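One contact in two related proteins. Structure 1 is superoxide dismutase from Acidilobus saccharovorans, which catalyses the dismutation of superoxide to dioxygen and hydrogen peroxide as an iron-dependent superoxide dismutase of the iron/manganese family: PDB 4FFK (chain A, 1.76 Å), residues K119-F124 and G153-L158. Structure 2 is superoxide dismutase [Mn/Fe] from Aeropyrum pernix: PDB 3AK2 (chain B, 1.35 Å), residues K106-F111 and E140-L145. Both blocks share one frame: the second was fitted to the first on N, CA, C and O of the twelve residues, RMSD 0.70 Å. Numbering follows each deposited sequence.

Structure 1 (4FFK); sequences KFFGSF and GDLRIL.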
loop_
_atom_site.group_PDB
_atom_site.type_symbol
_atom_site.label_atom_id
_atom_site.label_comp_id
_atom_site.label_asym_id
_atom_site.label_seq_id
_atom_site.Cartn_x
_atom_site.Cartn_y
_atom_site.Cartn_z
ATOM N N LYS A 119 -10.204 25.900 -16.687
ATOM C CA LYS A 119 -9.049 25.673 -17.559
ATOM C C LYS A 119 -8.617 24.199 -17.587
ATOM O O LYS A 119 -8.379 23.628 -18.646
ATOM C CB LYS A 119 -7.890 26.609 -17.186
ATOM C CG LYS A 119 -6.634 26.381 -18.006
ATOM C CD LYS A 119 -5.578 27.420 -17.642
ATOM C CE LYS A 119 -4.421 27.285 -18.610
ATOM N NZ LYS A 119 -3.229 28.068 -18.195
ATOM N N PHE A 120 -8.575 23.574 -16.409
ATOM C CA PHE A 120 -7.956 22.245 -16.336
ATOM C C PHE A 120 -8.960 21.090 -16.455
ATOM O O PHE A 120 -8.588 19.972 -16.810
ATOM C CB PHE A 120 -7.042 22.162 -15.115
ATOM C CG PHE A 120 -5.974 23.207 -15.113
ATOM C CD1 PHE A 120 -5.046 23.275 -16.175
ATOM C CD2 PHE A 120 -5.864 24.141 -14.082
ATOM C CE1 PHE A 120 -4.045 24.241 -16.180
ATOM C CE2 PHE A 120 -4.867 25.149 -14.106
ATOM C CZ PHE A 120 -3.969 25.196 -15.162
ATOM N N PHE A 121 -10.247 21.366 -16.242
ATOM C CA PHE A 121 -11.259 20.312 -16.390
ATOM C C PHE A 121 -12.372 20.652 -17.381
ATOM O O PHE A 121 -13.278 19.839 -17.626
ATOM C CB PHE A 121 -11.880 19.953 -15.036
ATOM C CG PHE A 121 -10.862 19.692 -13.979
ATOM C CD1 PHE A 121 -10.351 20.752 -13.249
ATOM C CD2 PHE A 121 -10.373 18.392 -13.780
ATOM C CE1 PHE A 121 -9.382 20.559 -12.259
ATOM C CE2 PHE A 121 -9.362 18.177 -12.809
ATOM C CZ PHE A 121 -8.904 19.258 -12.044
ATOM N N GLY A 122 -12.299 21.857 -17.931
ATOM C CA GLY A 122 -13.229 22.214 -19.003
ATOM C C GLY A 122 -14.371 23.046 -18.469
ATOM O O GLY A 122 -14.725 24.086 -19.061
ATOM N N SER A 123 -14.959 22.586 -17.360
ATOM C CA SER A 123 -16.083 23.257 -16.709
ATOM C C SER A 123 -16.119 22.812 -15.283
ATOM O O SER A 123 -15.577 21.752 -14.971
ATOM C CB SER A 123 -17.409 22.858 -17.368
ATOM O OG SER A 123 -17.605 21.460 -17.315
ATOM N N PHE A 124 -16.791 23.590 -14.430
ATOM C CA PHE A 124 -17.055 23.128 -13.087
ATOM C C PHE A 124 -17.782 21.785 -13.033
ATOM O O PHE A 124 -17.473 20.932 -12.177
ATOM C CB PHE A 124 -17.782 24.147 -12.239
ATOM C CG PHE A 124 -17.914 23.705 -10.825
ATOM C CD1 PHE A 124 -16.779 23.649 -10.006
ATOM C CD2 PHE A 124 -19.134 23.268 -10.316
ATOM C CE1 PHE A 124 -16.881 23.213 -8.676
ATOM C CE2 PHE A 124 -19.225 22.820 -8.979
ATOM C CZ PHE A 124 -18.099 22.805 -8.171
ATOM N N GLY A 153 1.891 24.201 -12.813
ATOM C CA GLY A 153 0.779 25.092 -12.574
ATOM C C GLY A 153 -0.594 24.471 -12.824
ATOM O O GLY A 153 -1.586 25.152 -12.632
ATOM N N ASP A 154 -0.654 23.195 -13.226
ATOM C CA ASP A 154 -1.939 22.486 -13.460
ATOM C C ASP A 154 -2.596 22.110 -12.121
ATOM O O ASP A 154 -1.907 21.848 -11.137
ATOM C CB ASP A 154 -1.746 21.209 -14.289
ATOM C CG ASP A 154 -1.629 21.457 -15.809
ATOM O OD1 ASP A 154 -1.390 22.613 -16.225
ATOM O OD2 ASP A 154 -1.801 20.518 -16.606
ATOM N N LEU A 155 -3.933 22.144 -12.089
ATOM C CA LEU A 155 -4.669 21.444 -11.049
ATOM C C LEU A 155 -4.598 19.999 -11.363
ATOM O O LEU A 155 -4.599 19.639 -12.503
ATOM C CB LEU A 155 -6.127 21.936 -10.960
ATOM C CG LEU A 155 -6.244 23.384 -10.467
ATOM C CD1 LEU A 155 -7.692 23.782 -10.502
ATOM C CD2 LEU A 155 -5.746 23.595 -9.029
ATOM N N ARG A 156 -4.554 19.147 -10.328
ATOM C CA ARG A 156 -4.597 17.701 -10.535
ATOM C C ARG A 156 -5.550 17.159 -9.492
ATOM O O ARG A 156 -5.575 17.658 -8.376
ATOM C CB ARG A 156 -3.224 17.028 -10.256
ATOM C CG ARG A 156 -2.112 17.423 -11.192
ATOM C CD ARG A 156 -2.284 16.866 -12.604
ATOM N NE ARG A 156 -1.108 17.269 -13.396
ATOM C CZ ARG A 156 -1.144 17.966 -14.524
ATOM N NH1 ARG A 156 -2.295 18.274 -15.118
ATOM N NH2 ARG A 156 -0.003 18.282 -15.111
ATOM N N ILE A 157 -6.328 16.186 -9.895
ATOM C CA ILE A 157 -7.145 15.443 -8.925
ATOM C C ILE A 157 -6.313 14.263 -8.429
ATOM O O ILE A 157 -5.762 13.511 -9.187
ATOM C CB ILE A 157 -8.420 14.982 -9.547
ATOM C CG1 ILE A 157 -9.287 16.221 -9.838
ATOM C CG2 ILE A 157 -9.187 13.978 -8.576
ATOM C CD1 ILE A 157 -10.630 15.858 -10.524
ATOM N N LEU A 158 -6.235 14.130 -7.123
ATOM C CA LEU A 158 -5.546 12.980 -6.540
ATOM C C LEU A 158 -6.521 12.095 -5.792
ATOM O O LEU A 158 -7.488 12.567 -5.212
ATOM C CB LEU A 158 -4.546 13.479 -5.508
ATOM C CG LEU A 158 -3.698 14.645 -6.067
ATOM C CD1 LEU A 158 -2.769 15.006 -4.943
ATOM C CD2 LEU A 158 -2.985 14.313 -7.307
#

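Structure 2 (3AK2); sequences KQFGGF and EELRIL.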
loop_
_atom_site.group_PDB
_atom_site.type_symbol
_atom_site.label_atom_id
_atom_site.label_comp_id
_atom_site.label_asym_id
_atom_site.label_seq_id
_atom_site.Cartn_x
_atom_site.Cartn_y
_atom_site.Cartn_z
ATOM N N LYS B 106 -10.069 25.859 -17.518
ATOM C CA LYS B 106 -8.995 25.556 -18.466
ATOM C C LYS B 106 -8.581 24.089 -18.475
ATOM O O LYS B 106 -8.178 23.554 -19.512
ATOM C CB LYS B 106 -7.778 26.428 -18.175
ATOM C CG LYS B 106 -7.980 27.886 -18.520
ATOM C CD LYS B 106 -6.842 28.723 -17.991
ATOM C CE LYS B 106 -6.959 30.149 -18.484
ATOM N NZ LYS B 106 -5.984 31.028 -17.789
ATOM N N GLN B 107 -8.684 23.439 -17.323
ATOM C CA GLN B 107 -8.166 22.083 -17.178
ATOM C C GLN B 107 -9.224 21.001 -17.215
ATOM O O GLN B 107 -9.011 19.946 -17.819
ATOM C CB GLN B 107 -7.382 21.965 -15.886
ATOM C CG GLN B 107 -6.219 22.912 -15.811
ATOM C CD GLN B 107 -5.411 22.675 -14.577
ATOM O OE1 GLN B 107 -5.235 23.572 -13.757
ATOM N NE2 GLN B 107 -4.933 21.443 -14.417
ATOM N N PHE B 108 -10.350 21.251 -16.556
ATOM C CA PHE B 108 -11.388 20.233 -16.429
ATOM C C PHE B 108 -12.576 20.489 -17.348
ATOM O O PHE B 108 -13.485 19.669 -17.428
ATOM C CB PHE B 108 -11.834 20.088 -14.968
ATOM C CG PHE B 108 -10.705 19.787 -14.021
ATOM C CD1 PHE B 108 -10.104 18.531 -14.005
ATOM C CD2 PHE B 108 -10.235 20.762 -13.150
ATOM C CE1 PHE B 108 -9.053 18.251 -13.135
ATOM C CE2 PHE B 108 -9.182 20.491 -12.274
ATOM C CZ PHE B 108 -8.590 19.233 -12.270
ATOM N N GLY B 109 -12.552 21.621 -18.049
ATOM C CA GLY B 109 -13.639 21.993 -18.949
ATOM C C GLY B 109 -14.854 22.532 -18.213
ATOM O O GLY B 109 -15.986 22.381 -18.674
ATOM N N GLY B 110 -14.620 23.157 -17.063
ATOM C CA GLY B 110 -15.691 23.811 -16.316
ATOM C C GLY B 110 -16.045 23.138 -15.005
ATOM O O GLY B 110 -15.609 22.012 -14.728
ATOM N N PHE B 111 -16.848 23.829 -14.200
ATOM C CA PHE B 111 -17.149 23.371 -12.846
ATOM C C PHE B 111 -17.894 22.040 -12.774
ATOM O O PHE B 111 -17.567 21.200 -11.937
ATOM C CB PHE B 111 -17.890 24.437 -12.033
ATOM C CG PHE B 111 -18.162 24.010 -10.621
ATOM C CD1 PHE B 111 -17.127 23.959 -9.695
ATOM C CD2 PHE B 111 -19.435 23.614 -10.226
ATOM C CE1 PHE B 111 -17.357 23.545 -8.393
ATOM C CE2 PHE B 111 -19.676 23.197 -8.922
ATOM C CZ PHE B 111 -18.633 23.163 -8.004
ATOM N N GLU B 140 2.305 24.073 -12.488
ATOM C CA GLU B 140 1.453 25.151 -11.971
ATOM C C GLU B 140 -0.012 24.988 -12.408
ATOM O O GLU B 140 -0.696 25.954 -12.772
ATOM C CB GLU B 140 2.041 26.534 -12.300
ATOM C CG GLU B 140 3.424 26.731 -11.670
ATOM C CD GLU B 140 3.914 28.165 -11.709
ATOM O OE1 GLU B 140 4.089 28.758 -10.623
ATOM O OE2 GLU B 140 4.129 28.697 -12.818
ATOM N N GLU B 141 -0.472 23.738 -12.348
ATOM C CA GLU B 141 -1.821 23.341 -12.732
ATOM C C GLU B 141 -2.458 22.510 -11.627
ATOM O O GLU B 141 -1.767 21.983 -10.751
ATOM C CB GLU B 141 -1.787 22.471 -13.990
ATOM C CG GLU B 141 -1.355 23.162 -15.256
ATOM C CD GLU B 141 -1.692 22.353 -16.492
ATOM O OE1 GLU B 141 -1.793 21.105 -16.404
ATOM O OE2 GLU B 141 -1.855 22.970 -17.564
ATOM N N LEU B 142 -3.779 22.373 -11.695
ATOM C CA LEU B 142 -4.520 21.504 -10.791
ATOM C C LEU B 142 -4.432 20.043 -11.209
ATOM O O LEU B 142 -4.334 19.723 -12.398
ATOM C CB LEU B 142 -5.991 21.925 -10.728
ATOM C CG LEU B 142 -6.277 23.349 -10.252
ATOM C CD1 LEU B 142 -7.757 23.659 -10.354
ATOM C CD2 LEU B 142 -5.792 23.566 -8.830
ATOM N N ARG B 143 -4.454 19.164 -10.209
ATOM C CA ARG B 143 -4.520 17.724 -10.417
ATOM C C ARG B 143 -5.474 17.146 -9.381
ATOM O O ARG B 143 -5.529 17.625 -8.249
ATOM C CB ARG B 143 -3.137 17.085 -10.230
ATOM C CG ARG B 143 -2.044 17.528 -11.208
ATOM C CD ARG B 143 -2.255 16.920 -12.587
ATOM N NE ARG B 143 -1.199 17.270 -13.537
ATOM C CZ ARG B 143 -1.269 18.274 -14.407
ATOM N NH1 ARG B 143 -0.260 18.499 -15.237
ATOM N NH2 ARG B 143 -2.340 19.054 -14.454
ATOM N N ILE B 144 -6.226 16.121 -9.764
ATOM C CA ILE B 144 -7.055 15.383 -8.812
ATOM C C ILE B 144 -6.437 14.011 -8.579
ATOM O O ILE B 144 -5.967 13.364 -9.520
ATOM C CB ILE B 144 -8.533 15.249 -9.287
ATOM C CG1 ILE B 144 -9.180 16.632 -9.413
ATOM C CG2 ILE B 144 -9.353 14.359 -8.332
ATOM C CD1 ILE B 144 -10.543 16.635 -10.098
ATOM N N LEU B 145 -6.423 13.581 -7.320
ATOM C CA LEU B 145 -6.006 12.216 -6.989
ATOM C C LEU B 145 -6.735 11.696 -5.752
ATOM O O LEU B 145 -7.443 12.449 -5.068
ATOM C CB LEU B 145 -4.479 12.117 -6.810
ATOM C CG LEU B 145 -3.828 12.691 -5.544
ATOM C CD1 LEU B 145 -2.465 12.056 -5.314
ATOM C CD2 LEU B 145 -3.718 14.212 -5.568
#

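Structure 1 (4FFK)
Phe120, in the last turn of helix 111-121, lays its ring against the start of strand 155-161 in the superoxide dismutase C-terminal domain. With CG anti to its carbonyl carbon (chi1 -57°), the side chain leaves CB toward the strand. CG lies 3.8 Å from the backbone N of Leu155, and CD2 packs on CG of Leu155 at 3.7 Å. CE1 approaches OD1 of Asp154 to 3.1 Å, and CZ ends 3.5 Å from the carbonyl O of Gly153. A flat ring suits this place because CA of Asp154 makes a CH-pi contact over its face. Asp154 OD2 forms a 2.7 Å salt bridge with Arg156 NH1 and a hydrogen bond with Lys17 N of the second subunit, linking the strand to that subunit. Phe121 fills the apolar side, its CE1 3.8 Å from CB of Leu155 and CE2 3.5 Å from CD1 of Ile157. Gly122 leaves the helix with positive phi, and Ser123, at the N-cap position of the next helix, caps N of Lys126 with OG.

Structure 2 (3AK2)
Gln107 grips the backbone of Leu142 with both ends of its amide. With CG anti to its carbonyl carbon (chi1 -59°), the side chain leaves CB toward the strand and runs extended past CG. CD lies 3.7 Å from CB of Glu141. OE1 accepts a nearly straight bond from N of Leu142 (2.8 Å, 172°) on a lone pair. NE2 gives a more bent bond of 2.7 Å to O of Leu142; it merely touches NH2 of Arg143, another donor, at 3.5 Å. Glutamine suits this place because one amide serves both backbone groups of one residue. Glu141 OE1 forms a 2.9 Å salt bridge with Arg143 NH2 and a hydrogen bond with Lys5 N of the second subunit, linking the strand to that subunit. Phe108 fills the apolar side, its CE2 3.8 Å from CB of Leu142 and CE1 3.7 Å from CD1 of Ile144. Gly109 leaves the helix with positive phi, and Gly110, at the N-cap position of the next helix, has no side chain to cap with.

How the two compare
The main exchange, Phe120(A) against Gln107(B), replaces a ring by an amide on a like start: the CB atoms coincide within the error, and the two CG atoms are 0.8 Å apart. CE1, CE2 and CZ of Phe120(A) have no counterpart in Gln107(B), and the contact of CZ with O of Gly153(A) is absent there. The touches on Asp154(A) / Glu141(B) and Leu155(A) / Leu142(B) remain. Gln107(B) adds two hydrogen bonds, OE1 from N and NE2 to O of Leu142(B), which phenylalanine has no polar atom to make and which may render the join more directional. NE2 also touches NH2 of Arg143(B) at 3.5 Å, two donors without a bond.

Ser123(A) against Gly110(B) removes CB and OG, and phi there is -158° against 111°. Just before, psi of Gly122(A) and Gly109(B) is -48° against 30°, and their carbonyl O atoms stand 2.2 Å apart. Gly153(A) against Glu140(B) adds a side chain clear of the contact; phi is positive in both.

At Asp154(A) against Glu141(B), the CA atoms are 1.1 Å and the CB atoms 1.3 Å apart after superposition. Yet OD2 of Asp154(A) and OE1 of Glu141(B) lie 0.6 Å apart, so the salt bridge to Arg156(A) or Arg143(B) is kept. Phe121(A), Leu155(A) and Ile157(A) keep their places with their counterparts, whereas Lys119(A) lies differently from Lys106(B).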